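Local atomic coordinates of Glyco_hydro_cc domain-containing protein (Pseudomonas viridiflava, PDB entry 6UAV), a protein that probably hydrolyses internal beta-1,3 linkages of beta-1,3-glucans, as an endo-beta-1,3-glucanase of glycoside hydrolase family 128. Residues 79-84 against 114-119; 138-143 against 150-155; 162-167 against 185-190. All coordinates share one frame; numbering follows the deposited sequence.

Interaction 1 (79-84 against 114-119)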
loop_
_atom_site.group_PDB
_atom_site.type_symbol
_atom_site.label_atom_id
_atom_site.label_comp_id
_atom_site.label_asym_id
_atom_site.label_seq_id
_atom_site.Cartn_x
_atom_site.Cartn_y
_atom_site.Cartn_z
ATOM N N LEU A 79 -9.398 4.548 2.666
ATOM C CA LEU A 79 -9.029 3.720 3.813
ATOM C C LEU A 79 -8.422 2.431 3.283
ATOM O O LEU A 79 -9.120 1.682 2.598
ATOM C CB LEU A 79 -10.274 3.462 4.657
ATOM C CG LEU A 79 -10.039 2.601 5.893
ATOM C CD1 LEU A 79 -9.122 3.332 6.895
ATOM C CD2 LEU A 79 -11.373 2.183 6.546
ATOM N N LEU A 80 -7.173 2.163 3.632
ATOM C CA LEU A 80 -6.529 0.914 3.257
ATOM C C LEU A 80 -7.024 -0.144 4.225
ATOM O O LEU A 80 -7.152 0.155 5.440
ATOM C CB LEU A 80 -5.023 1.075 3.409
ATOM C CG LEU A 80 -4.405 2.086 2.450
ATOM C CD1 LEU A 80 -2.967 2.380 2.902
ATOM C CD2 LEU A 80 -4.444 1.582 1.024
ATOM N N VAL A 81 -7.332 -1.318 3.703
ATOM C CA VAL A 81 -7.835 -2.399 4.579
ATOM C C VAL A 81 -7.152 -3.722 4.281
ATOM O O VAL A 81 -6.962 -4.073 3.093
ATOM C CB VAL A 81 -9.371 -2.476 4.487
ATOM C CG1 VAL A 81 -10.064 -1.221 4.959
ATOM C CG2 VAL A 81 -9.869 -2.861 3.100
ATOM N N ILE A 82 -6.884 -4.446 5.358
ATOM C CA ILE A 82 -6.448 -5.864 5.394
ATOM C C ILE A 82 -5.076 -6.070 4.733
ATOM O O ILE A 82 -4.993 -6.253 3.514
ATOM C CB ILE A 82 -7.519 -6.832 4.849
ATOM C CG1 ILE A 82 -8.913 -6.521 5.446
ATOM C CG2 ILE A 82 -7.011 -8.237 5.201
ATOM C CD1 ILE A 82 -9.955 -7.606 5.375
ATOM N N ASN A 83 -4.048 -6.119 5.575
ATOM C CA ASN A 83 -2.635 -6.235 5.074
ATOM C C ASN A 83 -2.242 -7.689 4.833
ATOM O O ASN A 83 -1.861 -8.348 5.792
ATOM C CB ASN A 83 -1.652 -5.604 6.045
ATOM C CG ASN A 83 -0.314 -5.415 5.362
ATOM O OD1 ASN A 83 -0.186 -4.566 4.489
ATOM N ND2 ASN A 83 0.675 -6.203 5.754
ATOM N N GLU A 84 -2.300 -8.170 3.594
ATOM C CA GLU A 84 -1.829 -9.530 3.229
ATOM C C GLU A 84 -2.563 -10.584 4.026
ATOM O O GLU A 84 -1.978 -11.323 4.823
ATOM C CB GLU A 84 -0.310 -9.585 3.412
ATOM C CG GLU A 84 0.401 -8.726 2.353
ATOM C CD GLU A 84 1.899 -8.987 2.276
ATOM O OE1 GLU A 84 2.381 -9.898 3.014
ATOM O OE2 GLU A 84 2.550 -8.297 1.518
ATOM N N VAL A 114 -15.280 7.358 3.008
ATOM C CA VAL A 114 -13.969 6.881 2.484
ATOM C C VAL A 114 -14.213 5.720 1.519
ATOM O O VAL A 114 -15.124 4.901 1.775
ATOM C CB VAL A 114 -13.008 6.445 3.601
ATOM C CG1 VAL A 114 -12.591 7.634 4.469
ATOM C CG2 VAL A 114 -13.532 5.298 4.451
ATOM N N LYS A 115 -13.367 5.590 0.502
ATOM C CA LYS A 115 -13.403 4.441 -0.441
ATOM C C LYS A 115 -12.559 3.352 0.207
ATOM O O LYS A 115 -11.568 3.693 0.968
ATOM C CB LYS A 115 -12.815 4.858 -1.771
ATOM C CG LYS A 115 -13.585 5.874 -2.578
ATOM C CD LYS A 115 -14.954 5.529 -2.884
ATOM C CE LYS A 115 -15.630 6.613 -3.690
ATOM N NZ LYS A 115 -17.067 6.300 -3.849
ATOM N N LEU A 116 -12.918 2.115 -0.005
ATOM C CA LEU A 116 -12.176 0.999 0.588
ATOM C C LEU A 116 -11.119 0.552 -0.425
ATOM O O LEU A 116 -11.464 0.178 -1.528
ATOM C CB LEU A 116 -13.131 -0.116 0.937
ATOM C CG LEU A 116 -14.210 0.211 1.960
ATOM C CD1 LEU A 116 -15.041 -1.038 2.207
ATOM C CD2 LEU A 116 -13.621 0.686 3.301
ATOM N N VAL A 117 -9.860 0.514 0.016
ATOM C CA VAL A 117 -8.698 0.090 -0.789
ATOM C C VAL A 117 -8.143 -1.183 -0.174
ATOM O O VAL A 117 -7.412 -1.128 0.810
ATOM C CB VAL A 117 -7.684 1.227 -0.867
ATOM C CG1 VAL A 117 -6.479 0.803 -1.706
ATOM C CG2 VAL A 117 -8.325 2.491 -1.431
ATOM N N GLY A 118 -8.403 -2.314 -0.789
ATOM C CA GLY A 118 -7.915 -3.583 -0.239
ATOM C C GLY A 118 -8.896 -4.690 -0.590
ATOM O O GLY A 118 -9.859 -4.444 -1.292
ATOM N N PRO A 119 -8.711 -5.915 -0.086
ATOM C CA PRO A 119 -7.549 -6.299 0.689
ATOM C C PRO A 119 -6.241 -6.122 -0.106
ATOM O O PRO A 119 -6.267 -6.165 -1.309
ATOM C CB PRO A 119 -7.842 -7.775 1.038
ATOM C CG PRO A 119 -9.296 -7.893 0.889
ATOM C CD PRO A 119 -9.617 -7.031 -0.303
HETATM O O HOH W 1 -5.062 -2.499 1.526
#
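Strands 78-81 and 115-121, the fourth and fifth of a TIM barrel, illustrate how a beta-alpha-beta unit is zipped together. Three backbone bonds of equal length, 2.9 Å, alternate across the parallel pair: Leu79 N to Lys115 O, Val117 N to Leu79 O, and Val81 N to Val117 O. The first runs almost along the C=O axis (178°), whereas the donors of the other two sit above the carbonyl planes.

Packing is tightest on the face carrying Leu80 and Val117, which looks across the barrel to Trp181. These side chains run alongside each other, and Leu80 CD2 presses to 3.5 Å from Val117 CG1, closer than ordinary van der Waals contact. On the other face Leu79 and Leu116 meet more loosely, CD2 to CD2 at 4.2 Å, and helix 95-112 covers the neighbouring Val81 through Trp102 and Leu105. Looser still is Lys115, whose side chain turns off toward solvent.

After Val81 N a water bridge replaces direct N-H to O bonds between these segments, although the chains stay close. Water 1 donates to Val81 O (2.9 Å) and Val117 O (2.8 Å), while the CA atoms of Gly118 and Pro119, joined by a cis peptide, approach Val81 O as C-H donors. The chemistry implies that buried carbonyls stay satisfied where the ladder's direct bonds give way to water and C-H donors.

Interaction 2 (138-143 against 150-155). With SO4 (sulfate ion), chain D.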
loop_
_atom_site.group_PDB
_atom_site.type_symbol
_atom_site.label_atom_id
_atom_site.label_comp_id
_atom_site.label_asym_id
_atom_site.label_seq_id
_atom_site.Cartn_x
_atom_site.Cartn_y
_atom_site.Cartn_z
ATOM N N ALA A 138 -12.583 -16.827 -3.060
ATOM C CA ALA A 138 -13.235 -17.392 -1.869
ATOM C C ALA A 138 -13.858 -16.276 -1.034
ATOM O O ALA A 138 -14.969 -16.482 -0.495
ATOM C CB ALA A 138 -12.242 -18.174 -1.081
ATOM N N PHE A 139 -13.150 -15.144 -0.893
ATOM C CA PHE A 139 -13.661 -13.987 -0.117
ATOM C C PHE A 139 -14.919 -13.449 -0.787
ATOM O O PHE A 139 -15.946 -13.252 -0.082
ATOM C CB PHE A 139 -12.549 -12.923 -0.067
ATOM C CG PHE A 139 -12.999 -11.557 0.330
ATOM C CD1 PHE A 139 -13.530 -11.315 1.585
ATOM C CD2 PHE A 139 -12.956 -10.530 -0.591
ATOM C CE1 PHE A 139 -13.979 -10.052 1.915
ATOM C CE2 PHE A 139 -13.401 -9.258 -0.262
ATOM C CZ PHE A 139 -13.896 -9.021 1.007
ATOM N N TYR A 140 -14.906 -13.291 -2.100
ATOM C CA TYR A 140 -16.111 -12.859 -2.841
ATOM C C TYR A 140 -17.264 -13.863 -2.620
ATOM O O TYR A 140 -18.389 -13.477 -2.304
ATOM C CB TYR A 140 -15.812 -12.757 -4.337
ATOM C CG TYR A 140 -15.452 -11.386 -4.853
ATOM C CD1 TYR A 140 -14.146 -10.915 -4.720
ATOM C CD2 TYR A 140 -16.367 -10.601 -5.525
ATOM C CE1 TYR A 140 -13.752 -9.709 -5.257
ATOM C CE2 TYR A 140 -15.988 -9.381 -6.057
ATOM C CZ TYR A 140 -14.683 -8.954 -5.923
ATOM O OH TYR A 140 -14.288 -7.758 -6.421
ATOM N N ALA A 141 -16.986 -15.162 -2.677
ATOM C CA ALA A 141 -18.037 -16.191 -2.530
ATOM C C ALA A 141 -18.576 -16.183 -1.085
ATOM O O ALA A 141 -19.774 -16.403 -0.918
ATOM C CB ALA A 141 -17.456 -17.521 -2.932
ATOM N N ALA A 142 -17.699 -15.951 -0.093
ATOM C CA ALA A 142 -18.091 -15.949 1.333
ATOM C C ALA A 142 -18.978 -14.733 1.576
ATOM O O ALA A 142 -20.047 -14.834 2.199
ATOM C CB ALA A 142 -16.896 -15.924 2.221
ATOM N N TYR A 143 -18.536 -13.571 1.126
ATOM C CA TYR A 143 -19.320 -12.333 1.325
ATOM C C TYR A 143 -20.672 -12.492 0.624
ATOM O O TYR A 143 -21.744 -12.238 1.222
ATOM C CB TYR A 143 -18.559 -11.104 0.840
ATOM C CG TYR A 143 -19.349 -9.874 1.189
ATOM C CD1 TYR A 143 -20.388 -9.464 0.399
ATOM C CD2 TYR A 143 -19.109 -9.142 2.350
ATOM C CE1 TYR A 143 -21.144 -8.344 0.703
ATOM C CE2 TYR A 143 -19.874 -8.044 2.695
ATOM C CZ TYR A 143 -20.879 -7.615 1.853
ATOM O OH TYR A 143 -21.708 -6.571 2.157
ATOM N N ARG A 150 -24.880 -10.373 -3.042
ATOM C CA ARG A 150 -24.204 -9.062 -3.281
ATOM C C ARG A 150 -22.668 -9.240 -3.152
ATOM O O ARG A 150 -22.186 -9.937 -2.233
ATOM C CB ARG A 150 -24.768 -8.015 -2.309
ATOM C CG ARG A 150 -24.303 -6.595 -2.600
ATOM C CD ARG A 150 -24.856 -5.555 -1.666
ATOM N NE ARG A 150 -24.384 -5.752 -0.296
ATOM C CZ ARG A 150 -25.138 -6.110 0.739
ATOM N NH1 ARG A 150 -26.432 -6.377 0.567
ATOM N NH2 ARG A 150 -24.620 -6.240 1.938
ATOM N N ASP A 151 -21.898 -8.655 -4.058
ATOM C CA ASP A 151 -20.425 -8.623 -3.963
ATOM C C ASP A 151 -19.993 -7.676 -2.845
ATOM O O ASP A 151 -20.663 -6.691 -2.622
ATOM C CB ASP A 151 -19.782 -8.189 -5.290
ATOM C CG ASP A 151 -19.720 -9.288 -6.356
ATOM O OD1 ASP A 151 -19.866 -10.475 -6.028
ATOM O OD2 ASP A 151 -19.440 -8.918 -7.474
ATOM N N PRO A 152 -18.850 -7.936 -2.191
ATOM C CA PRO A 152 -18.288 -7.002 -1.204
ATOM C C PRO A 152 -17.956 -5.684 -1.895
ATOM O O PRO A 152 -17.585 -5.676 -3.096
ATOM C CB PRO A 152 -17.032 -7.699 -0.699
ATOM C CG PRO A 152 -16.637 -8.619 -1.836
ATOM C CD PRO A 152 -17.942 -9.071 -2.432
ATOM N N GLN A 153 -18.121 -4.572 -1.166
ATOM C CA GLN A 153 -17.702 -3.261 -1.714
ATOM C C GLN A 153 -16.179 -3.245 -1.804
ATOM O O GLN A 153 -15.523 -3.373 -0.772
ATOM C CB GLN A 153 -18.123 -2.166 -0.749
ATOM C CG GLN A 153 -17.757 -0.757 -1.255
ATOM C CD GLN A 153 -17.995 0.280 -0.170
ATOM O OE1 GLN A 153 -18.890 0.095 0.656
ATOM N NE2 GLN A 153 -17.205 1.355 -0.150
ATOM N N ILE A 154 -15.657 -3.133 -3.003
ATOM C CA ILE A 154 -14.200 -2.990 -3.230
ATOM C C ILE A 154 -14.072 -1.828 -4.185
ATOM O O ILE A 154 -14.504 -1.944 -5.332
ATOM C CB ILE A 154 -13.537 -4.272 -3.751
ATOM C CG1 ILE A 154 -13.605 -5.439 -2.747
ATOM C CG2 ILE A 154 -12.056 -3.941 -4.073
ATOM C CD1 ILE A 154 -13.003 -6.707 -3.313
ATOM N N ASP A 155 -13.564 -0.709 -3.703
ATOM C CA ASP A 155 -13.355 0.481 -4.563
ATOM C C ASP A 155 -12.043 0.287 -5.346
ATOM O O ASP A 155 -12.047 0.548 -6.597
ATOM C CB ASP A 155 -13.454 1.756 -3.733
ATOM C CG ASP A 155 -14.822 1.931 -3.110
ATOM O OD1 ASP A 155 -15.832 2.106 -3.912
ATOM O OD2 ASP A 155 -14.910 1.768 -1.845
HETATM S S SO4 D . -27.557 -7.546 4.062
HETATM O O1 SO4 D . -27.940 -7.387 2.701
HETATM O O2 SO4 D . -28.710 -7.401 4.906
HETATM O O3 SO4 D . -27.051 -8.861 4.247
HETATM O O4 SO4 D . -26.570 -6.547 4.428
HETATM O O HOH W 2 -16.662 -5.817 -5.642
HETATM O O HOH W 3 -21.553 -4.959 -0.590
#
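In this (beta/alpha)8 barrel, helix 132-146 is tied to the loop that leads back into strand 156-161, and Pro152 of that loop wedges between Tyr140 and Tyr143 of the helix. Two CH-pi contacts seat it. Its CG stands over the centre of the Tyr140 ring, 4.2 Å from the centroid and 9° off the ring normal. Its CA lies over a face of Tyr143, 3.7 Å from that centroid but displaced toward the rim. The proline thus fills the angle between two aromatic groups a helical turn apart, Tyr143 reaching it with CG anti to the backbone N (chi1 -175°).

Apolar contacts widen the seat. Phe139 CE2 touches Pro152 CG, and Ile154 CD1 comes to the edge of the Phe139 ring, close to its plane, then lies against the phenol end of Tyr140, 3.5 Å from its OH. Asp151 sets its carboxylate at the Tyr140 edge, the two planes 83° apart. Behind this cluster, Trp102 of helix 95-112 meets Phe139 edge-to-face.

Polar bonds gather at the outer end. Arg150, bent at chi3, donates a hydrogen bond from NH2 to Tyr143 OH (2.9 Å), nearly in the guanidinium plane; the strongest partner of that hydroxyl, however, is Glu106 of helix 95-112. Water 3 accepts from Arg150 NE and donates to both Tyr143 OH and Asp151 O, so the guanidinium is pinned along its edge. A sulfate, probably from the crystallisation liquor, takes a nearly straight bond from NH1 to its O1 (2.8 Å) and is also bound by His147.

Arg150 O is buried by the contact without a hydrogen-bonding partner in the model, and lies at the edge of the Tyr143 ring, 3.2 Å from CD1.

Interaction 3 (162-167 against 185-190)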
loop_
_atom_site.group_PDB
_atom_site.type_symbol
_atom_site.label_atom_id
_atom_site.label_comp_id
_atom_site.label_asym_id
_atom_site.label_seq_id
_atom_site.Cartn_x
_atom_site.Cartn_y
_atom_site.Cartn_z
ATOM N N TYR A 162 7.439 -7.864 -4.616
ATOM C CA TYR A 162 8.897 -7.712 -4.379
ATOM C C TYR A 162 9.754 -8.448 -5.429
ATOM O O TYR A 162 10.842 -8.930 -5.140
ATOM C CB TYR A 162 9.178 -8.202 -2.956
ATOM C CG TYR A 162 8.681 -7.238 -1.914
ATOM C CD1 TYR A 162 7.352 -7.262 -1.512
ATOM C CD2 TYR A 162 9.497 -6.232 -1.412
ATOM C CE1 TYR A 162 6.883 -6.391 -0.540
ATOM C CE2 TYR A 162 9.049 -5.343 -0.451
ATOM C CZ TYR A 162 7.728 -5.417 -0.024
ATOM O OH TYR A 162 7.314 -4.548 0.935
ATOM N N ASP A 163 9.245 -8.617 -6.657
ATOM C CA ASP A 163 9.933 -9.440 -7.686
ATOM C C ASP A 163 9.624 -8.834 -9.034
ATOM O O ASP A 163 8.914 -7.830 -9.141
ATOM C CB ASP A 163 9.556 -10.918 -7.593
ATOM C CG ASP A 163 10.624 -11.917 -7.984
ATOM O OD1 ASP A 163 11.507 -11.556 -8.766
ATOM O OD2 ASP A 163 10.529 -13.059 -7.524
ATOM N N TYR A 164 10.250 -9.410 -10.054
ATOM C CA TYR A 164 9.861 -9.128 -11.442
ATOM C C TYR A 164 8.408 -9.578 -11.675
ATOM O O TYR A 164 7.823 -10.302 -10.841
ATOM C CB TYR A 164 10.778 -9.895 -12.390
ATOM C CG TYR A 164 12.225 -9.489 -12.292
ATOM C CD1 TYR A 164 13.065 -10.138 -11.409
ATOM C CD2 TYR A 164 12.758 -8.473 -13.070
ATOM C CE1 TYR A 164 14.398 -9.792 -11.284
ATOM C CE2 TYR A 164 14.105 -8.123 -12.969
ATOM C CZ TYR A 164 14.913 -8.749 -12.040
ATOM O OH TYR A 164 16.248 -8.456 -11.943
ATOM N N GLY A 165 7.838 -9.086 -12.779
ATOM C CA GLY A 165 6.500 -9.491 -13.248
ATOM C C GLY A 165 5.367 -8.756 -12.582
ATOM O O GLY A 165 4.180 -9.257 -12.704
ATOM N N LEU A 166 5.612 -7.622 -11.944
ATOM C CA LEU A 166 4.482 -6.899 -11.329
ATOM C C LEU A 166 3.360 -6.616 -12.356
ATOM O O LEU A 166 2.170 -6.848 -12.048
ATOM C CB LEU A 166 4.993 -5.639 -10.632
ATOM C CG LEU A 166 3.924 -4.655 -10.203
ATOM C CD1 LEU A 166 2.904 -5.286 -9.230
ATOM C CD2 LEU A 166 4.591 -3.485 -9.572
ATOM N N SER A 167 3.655 -6.122 -13.558
ATOM C CA SER A 167 2.608 -5.862 -14.580
ATOM C C SER A 167 1.797 -7.150 -14.860
ATOM O O SER A 167 0.581 -7.063 -14.999
ATOM C CB SER A 167 3.167 -5.269 -15.840
ATOM O OG SER A 167 3.975 -6.239 -16.480
ATOM N N PHE A 185 6.083 -2.060 -2.982
ATOM C CA PHE A 185 6.880 -2.659 -4.075
ATOM C C PHE A 185 8.330 -2.233 -3.976
ATOM O O PHE A 185 8.677 -1.247 -3.348
ATOM C CB PHE A 185 6.336 -2.343 -5.463
ATOM C CG PHE A 185 6.503 -0.942 -5.951
ATOM C CD1 PHE A 185 5.877 0.110 -5.326
ATOM C CD2 PHE A 185 7.369 -0.670 -7.006
ATOM C CE1 PHE A 185 6.037 1.416 -5.765
ATOM C CE2 PHE A 185 7.502 0.619 -7.475
ATOM C CZ PHE A 185 6.860 1.658 -6.838
ATOM N N ALA A 186 9.148 -3.115 -4.523
ATOM C CA ALA A 186 10.608 -2.989 -4.693
ATOM C C ALA A 186 10.990 -4.255 -5.430
ATOM O O ALA A 186 10.140 -5.188 -5.478
ATOM C CB ALA A 186 11.240 -2.886 -3.325
ATOM N N ASN A 187 12.214 -4.386 -5.927
ATOM C CA ASN A 187 12.625 -5.715 -6.409
ATOM C C ASN A 187 13.667 -6.341 -5.492
ATOM O O ASN A 187 14.790 -5.843 -5.431
ATOM C CB ASN A 187 13.144 -5.651 -7.841
ATOM C CG ASN A 187 13.156 -7.016 -8.503
ATOM O OD1 ASN A 187 13.398 -8.044 -7.839
ATOM N ND2 ASN A 187 12.851 -7.019 -9.800
ATOM N N TRP A 188 13.286 -7.428 -4.830
ATOM C CA TRP A 188 14.118 -8.179 -3.868
ATOM C C TRP A 188 14.474 -9.544 -4.423
ATOM O O TRP A 188 14.841 -10.438 -3.646
ATOM C CB TRP A 188 13.365 -8.273 -2.539
ATOM C CG TRP A 188 13.283 -6.977 -1.788
ATOM C CD1 TRP A 188 13.504 -5.699 -2.232
ATOM C CD2 TRP A 188 12.855 -6.852 -0.421
ATOM N NE1 TRP A 188 13.290 -4.793 -1.214
ATOM C CE2 TRP A 188 12.922 -5.486 -0.082
ATOM C CE3 TRP A 188 12.490 -7.793 0.552
ATOM C CZ2 TRP A 188 12.533 -5.027 1.184
ATOM C CZ3 TRP A 188 12.192 -7.343 1.825
ATOM C CH2 TRP A 188 12.206 -5.984 2.127
ATOM N N HIS A 189 14.495 -9.718 -5.748
ATOM C CA HIS A 189 14.959 -11.008 -6.318
ATOM C C HIS A 189 16.339 -11.362 -5.751
ATOM O O HIS A 189 17.222 -10.527 -5.763
ATOM C CB HIS A 189 15.046 -10.931 -7.834
ATOM C CG HIS A 189 15.049 -12.240 -8.514
ATOM N ND1 HIS A 189 13.843 -12.816 -8.882
ATOM C CD2 HIS A 189 16.052 -13.055 -8.924
ATOM C CE1 HIS A 189 14.102 -13.914 -9.578
ATOM N NE2 HIS A 189 15.475 -14.123 -9.594
ATOM N N THR A 190 16.486 -12.579 -5.254
ATOM C CA THR A 190 17.673 -13.036 -4.510
ATOM C C THR A 190 18.330 -14.252 -5.190
ATOM O O THR A 190 19.585 -14.448 -5.091
ATOM C CB THR A 190 17.250 -13.328 -3.063
ATOM O OG1 THR A 190 16.888 -12.060 -2.510
ATOM C CG2 THR A 190 18.356 -13.979 -2.259
#
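Tyr162 buries by far the most surface here, and it is gripped at both backbone and ring. Its O accepts a hydrogen bond from Trp188 N at 2.9 Å, the donor well above the carbonyl plane, while its CA approaches Ala186 O as a C-H donor. The ring runs alongside Trp188 and turns its edge to the indole face: CD2 stands 3.6 Å above the indole plane, and the planes of the pair meet at 59°. Glu184 holds the Tyr162 hydroxyl and Ser237 the Trp188 NE1, so both ring systems are anchored at their polar ends.

Asn187 comes next. With CG anti to the backbone N (chi1 -162°), it closes an Asx turn, OD1 accepting a hydrogen bond from His189 N at 2.9 Å in the carbonyl plane. The turn lies in the loop after strand 180-185, which packs here against the loop after strand 156-161, at the C-terminal end of the barrel where TIM-barrel enzymes keep their active sites. The other branch, ND2, sits 3.3 Å above the centre of the Tyr164 ring and is hydrogen-bonded to Gln206.

His189 donates a hydrogen bond from ND1 to Asp163 OD1, 2.7 Å away, nearly in the imidazole plane and on the syn lone pair. Tyr164 N uses the anti lone pair of the same oxygen, which probably stabilises the carboxylate's charge. Tyr164 turns its ring edge to the His189 face, planes at 74°, while Asp193 binds NE2.

Overall arrangement
Followed from the N terminus, the three contacts come strictly in series; none nests inside or crosses another. Interaction 1 closes the longest loop, 29 residues that include helix 95-112, joining the fourth and fifth barrel strands. Interaction 2 then folds the short connection after helix 132-146 back onto that helix on the outside of the barrel. It touches interaction 1 directly, through a probable hydrogen bond from Leu116 N to Asp155 OD2. Interaction 3 spans helix 166-173 and most of strand 180-185, tying the loops that follow the sixth and seventh strands. It is far from interaction 2, with centres about 28 Å apart, but its nearest atoms lie about 5 Å from interaction 1.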